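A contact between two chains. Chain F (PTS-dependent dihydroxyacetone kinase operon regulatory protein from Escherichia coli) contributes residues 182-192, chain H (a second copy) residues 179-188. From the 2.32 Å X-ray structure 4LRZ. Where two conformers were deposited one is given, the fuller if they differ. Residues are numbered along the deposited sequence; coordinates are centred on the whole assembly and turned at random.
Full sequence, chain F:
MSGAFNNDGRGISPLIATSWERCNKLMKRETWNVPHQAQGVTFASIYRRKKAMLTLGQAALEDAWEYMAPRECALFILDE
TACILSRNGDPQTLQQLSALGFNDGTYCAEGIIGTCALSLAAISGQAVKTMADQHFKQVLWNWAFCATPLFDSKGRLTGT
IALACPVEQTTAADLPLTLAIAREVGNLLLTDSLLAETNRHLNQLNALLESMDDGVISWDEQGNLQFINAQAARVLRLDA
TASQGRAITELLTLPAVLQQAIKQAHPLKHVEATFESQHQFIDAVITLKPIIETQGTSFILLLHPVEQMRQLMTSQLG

Chain F (182-192) AREVGNLLLTD
Chain H 179-188: LAIAREVGNL

Two α-helices, each running on beyond its stretch at both ends, pack nearly parallel: their N-to-C directions differ by 23° and their axes approach to 9.2 Å. The register is symmetric, like residue facing like: CA of E184(F) lies 5.0 Å from CA of E184(H), and CA of N187(F) lies 7.2 Å from CA of N187(H). Phi/psi stay near -65/-40, with i-to-i+4 backbone hydrogen bonds.

The contact buries 423 Å², mostly through the glutamates and asparagines, without a direct hydrogen bond across it. E184 leaves each helix sideways, chi2 t, chi1 t (-164°) in E184(H) but 149°, between wells, in E184(F); its length carries the carboxylate across to the partner's arginine (chi1 -98° in F, -95° in H): E184(F) OE1 is 3.3 Å from R183(H) CB, E184(H) OE1 3.4 Å from R183(F) CB. Charge pairing is unequal. R183(F) NE and E184(H) OE1 form a long salt bridge at 3.6 Å, supported by water 1, which accepts from R183(F) NH2 (2.8 Å) and donates to E184(H) OE1 (2.4 Å); E184(F) OE1 stays 4.1 Å from R183(H) NE.

N187, chi1 m in both chains, points toward the partner. Its amide suits a wet seam: N187(H) ND2 donates to water 2 (2.5 Å), which donates to E184(F) O (3.0 Å). L188 (chi1 -102°, chi2 -7° in F, -5° in H) starts sideways but brings its end nearer, covering the amides: L188(H) CD1 sits 3.4 Å from N187(F) ND2, L188(F) CD1 3.6 Å from N187(H) ND2.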

# COMPACT_ATOMS: atom_id res chain seq x y z
N ALA F 182 -12.72 -1.45 5.16
CA ALA F 182 -12.10 -2.81 5.00
C ALA F 182 -11.07 -2.80 3.92
O ALA F 182 -9.99 -3.35 4.09
CB ALA F 182 -13.15 -3.97 4.73
N ARG F 183 -11.37 -2.19 2.79
CA ARG F 183 -10.33 -2.10 1.76
C ARG F 183 -9.08 -1.30 2.10
O ARG F 183 -7.97 -1.64 1.68
CB ARG F 183 -10.91 -1.73 0.42
CG ARG F 183 -11.08 -3.04 -0.38
CD ARG F 183 -12.46 -3.22 -1.00
NE ARG F 183 -12.68 -2.29 -2.11
CZ ARG F 183 -13.49 -2.52 -3.14
NH1 ARG F 183 -14.18 -3.67 -3.25
NH2 ARG F 183 -13.61 -1.60 -4.07
N GLU F 184 -9.26 -0.26 2.92
CA GLU F 184 -8.15 0.55 3.36
C GLU F 184 -7.25 -0.25 4.30
O GLU F 184 -6.05 -0.28 4.10
CB GLU F 184 -8.66 1.84 4.01
CG GLU F 184 -7.78 2.40 5.12
CD GLU F 184 -8.15 3.84 5.54
OE1 GLU F 184 -7.20 4.66 5.61
OE2 GLU F 184 -9.35 4.15 5.81
N VAL F 185 -7.82 -0.91 5.31
CA VAL F 185 -7.05 -1.74 6.24
C VAL F 185 -6.32 -2.91 5.46
O VAL F 185 -5.10 -3.12 5.58
CB VAL F 185 -7.94 -2.25 7.39
CG1 VAL F 185 -7.12 -2.99 8.42
CG2 VAL F 185 -8.69 -1.09 8.07
N GLY F 186 -7.06 -3.61 4.61
CA GLY F 186 -6.45 -4.53 3.65
C GLY F 186 -5.24 -3.97 2.93
O GLY F 186 -4.12 -4.55 2.98
N ASN F 187 -5.38 -2.83 2.30
CA ASN F 187 -4.27 -2.35 1.53
C ASN F 187 -3.09 -1.95 2.40
O ASN F 187 -1.94 -2.03 1.97
CB ASN F 187 -4.71 -1.26 0.57
CG ASN F 187 -5.61 -1.79 -0.52
OD1 ASN F 187 -5.50 -2.95 -0.93
ND2 ASN F 187 -6.53 -0.97 -0.98
N LEU F 188 -3.39 -1.55 3.63
CA LEU F 188 -2.34 -1.18 4.53
C LEU F 188 -1.55 -2.42 4.95
O LEU F 188 -0.37 -2.32 5.18
CB LEU F 188 -2.90 -0.48 5.72
CG LEU F 188 -2.85 1.04 5.90
CD1 LEU F 188 -2.07 1.85 4.90
CD2 LEU F 188 -4.25 1.58 6.20
N LEU F 189 -2.21 -3.58 5.04
CA LEU F 189 -1.50 -4.81 5.37
C LEU F 189 -0.61 -5.15 4.19
O LEU F 189 0.54 -5.56 4.36
CB LEU F 189 -2.43 -5.97 5.69
CG LEU F 189 -3.24 -5.85 7.00
CD1 LEU F 189 -4.35 -6.92 7.02
CD2 LEU F 189 -2.37 -5.96 8.25
N LEU F 190 -1.12 -4.95 3.00
CA LEU F 190 -0.32 -5.12 1.80
C LEU F 190 0.91 -4.19 1.72
O LEU F 190 2.00 -4.64 1.28
CB LEU F 190 -1.21 -4.91 0.57
CG LEU F 190 -0.55 -5.01 -0.79
CD1 LEU F 190 -0.20 -6.46 -1.03
CD2 LEU F 190 -1.54 -4.51 -1.87
N THR F 191 0.76 -2.93 2.15
CA THR F 191 1.91 -2.04 2.10
C THR F 191 2.96 -2.43 3.16
O THR F 191 4.13 -2.36 2.87
CB THR F 191 1.60 -0.51 2.12
OG1 THR F 191 1.42 -0.06 3.46
CG2 THR F 191 0.36 -0.18 1.34
N ASP F 192 2.54 -2.89 4.34
CA ASP F 192 3.48 -3.46 5.34
C ASP F 192 4.27 -4.61 4.71
O ASP F 192 5.50 -4.73 4.88
CB ASP F 192 2.78 -3.97 6.61
CG ASP F 192 2.52 -2.85 7.66
OD1 ASP F 192 3.00 -1.71 7.48
OD2 ASP F 192 1.81 -3.11 8.66
N LEU H 179 -13.51 10.50 3.29
CA LEU H 179 -12.22 10.41 3.96
C LEU H 179 -11.54 9.07 3.74
O LEU H 179 -10.38 8.98 3.32
CB LEU H 179 -12.41 10.66 5.46
CG LEU H 179 -11.20 10.45 6.39
CD1 LEU H 179 -10.13 11.43 6.14
CD2 LEU H 179 -11.60 10.59 7.79
N ALA H 180 -12.32 8.03 3.99
CA ALA H 180 -11.88 6.70 3.81
C ALA H 180 -11.60 6.40 2.36
O ALA H 180 -10.65 5.73 2.08
CB ALA H 180 -12.91 5.70 4.43
N ILE H 181 -12.39 6.90 1.42
CA ILE H 181 -12.03 6.73 -0.01
C ILE H 181 -10.74 7.50 -0.35
O ILE H 181 -9.85 6.94 -0.99
CB ILE H 181 -13.18 7.12 -0.94
CG1 ILE H 181 -14.36 6.16 -0.73
CG2 ILE H 181 -12.74 7.13 -2.41
CD1 ILE H 181 -15.64 6.65 -1.34
N ALA H 182 -10.58 8.72 0.14
CA ALA H 182 -9.34 9.47 -0.20
C ALA H 182 -8.11 8.80 0.36
O ALA H 182 -7.07 8.70 -0.28
CB ALA H 182 -9.39 10.96 0.25
N ARG H 183 -8.23 8.34 1.60
CA ARG H 183 -7.16 7.53 2.14
C ARG H 183 -6.88 6.22 1.39
O ARG H 183 -5.74 5.86 1.21
CB ARG H 183 -7.37 7.32 3.62
CG ARG H 183 -6.59 8.37 4.37
CD ARG H 183 -7.51 9.22 5.15
NE ARG H 183 -7.71 8.63 6.46
CZ ARG H 183 -7.40 9.23 7.61
NH1 ARG H 183 -6.89 10.47 7.62
NH2 ARG H 183 -7.62 8.59 8.75
N GLU H 184 -7.90 5.51 0.95
CA GLU H 184 -7.75 4.30 0.12
C GLU H 184 -6.94 4.65 -1.12
O GLU H 184 -5.95 4.02 -1.41
CB GLU H 184 -9.15 3.80 -0.30
CG GLU H 184 -9.23 2.34 -0.85
CD GLU H 184 -10.68 1.89 -1.28
OE1 GLU H 184 -10.78 0.81 -1.89
OE2 GLU H 184 -11.72 2.59 -1.07
N VAL H 185 -7.36 5.68 -1.85
CA VAL H 185 -6.69 6.10 -3.09
C VAL H 185 -5.25 6.57 -2.80
O VAL H 185 -4.34 6.18 -3.49
CB VAL H 185 -7.52 7.19 -3.85
CG1 VAL H 185 -6.85 7.63 -5.07
CG2 VAL H 185 -8.86 6.60 -4.23
N GLY H 186 -5.06 7.35 -1.76
CA GLY H 186 -3.69 7.71 -1.34
C GLY H 186 -2.77 6.51 -1.14
O GLY H 186 -1.65 6.41 -1.69
N ASN H 187 -3.27 5.56 -0.39
CA ASN H 187 -2.44 4.45 -0.05
C ASN H 187 -2.17 3.59 -1.24
O ASN H 187 -1.08 3.06 -1.39
CB ASN H 187 -3.02 3.68 1.11
CG ASN H 187 -2.94 4.48 2.41
OD1 ASN H 187 -1.91 5.15 2.71
ND2 ASN H 187 -4.02 4.43 3.21
N LEU H 188 -3.14 3.50 -2.13
CA LEU H 188 -2.94 2.80 -3.37
C LEU H 188 -1.88 3.47 -4.23
O LEU H 188 -1.14 2.77 -4.92
CB LEU H 188 -4.24 2.72 -4.12
CG LEU H 188 -5.08 1.44 -4.14
CD1 LEU H 188 -4.55 0.16 -3.49
CD2 LEU H 188 -6.56 1.73 -3.82
O HOH W 1 -12.86 0.87 -3.08
O HOH W 2 -5.39 2.35 2.77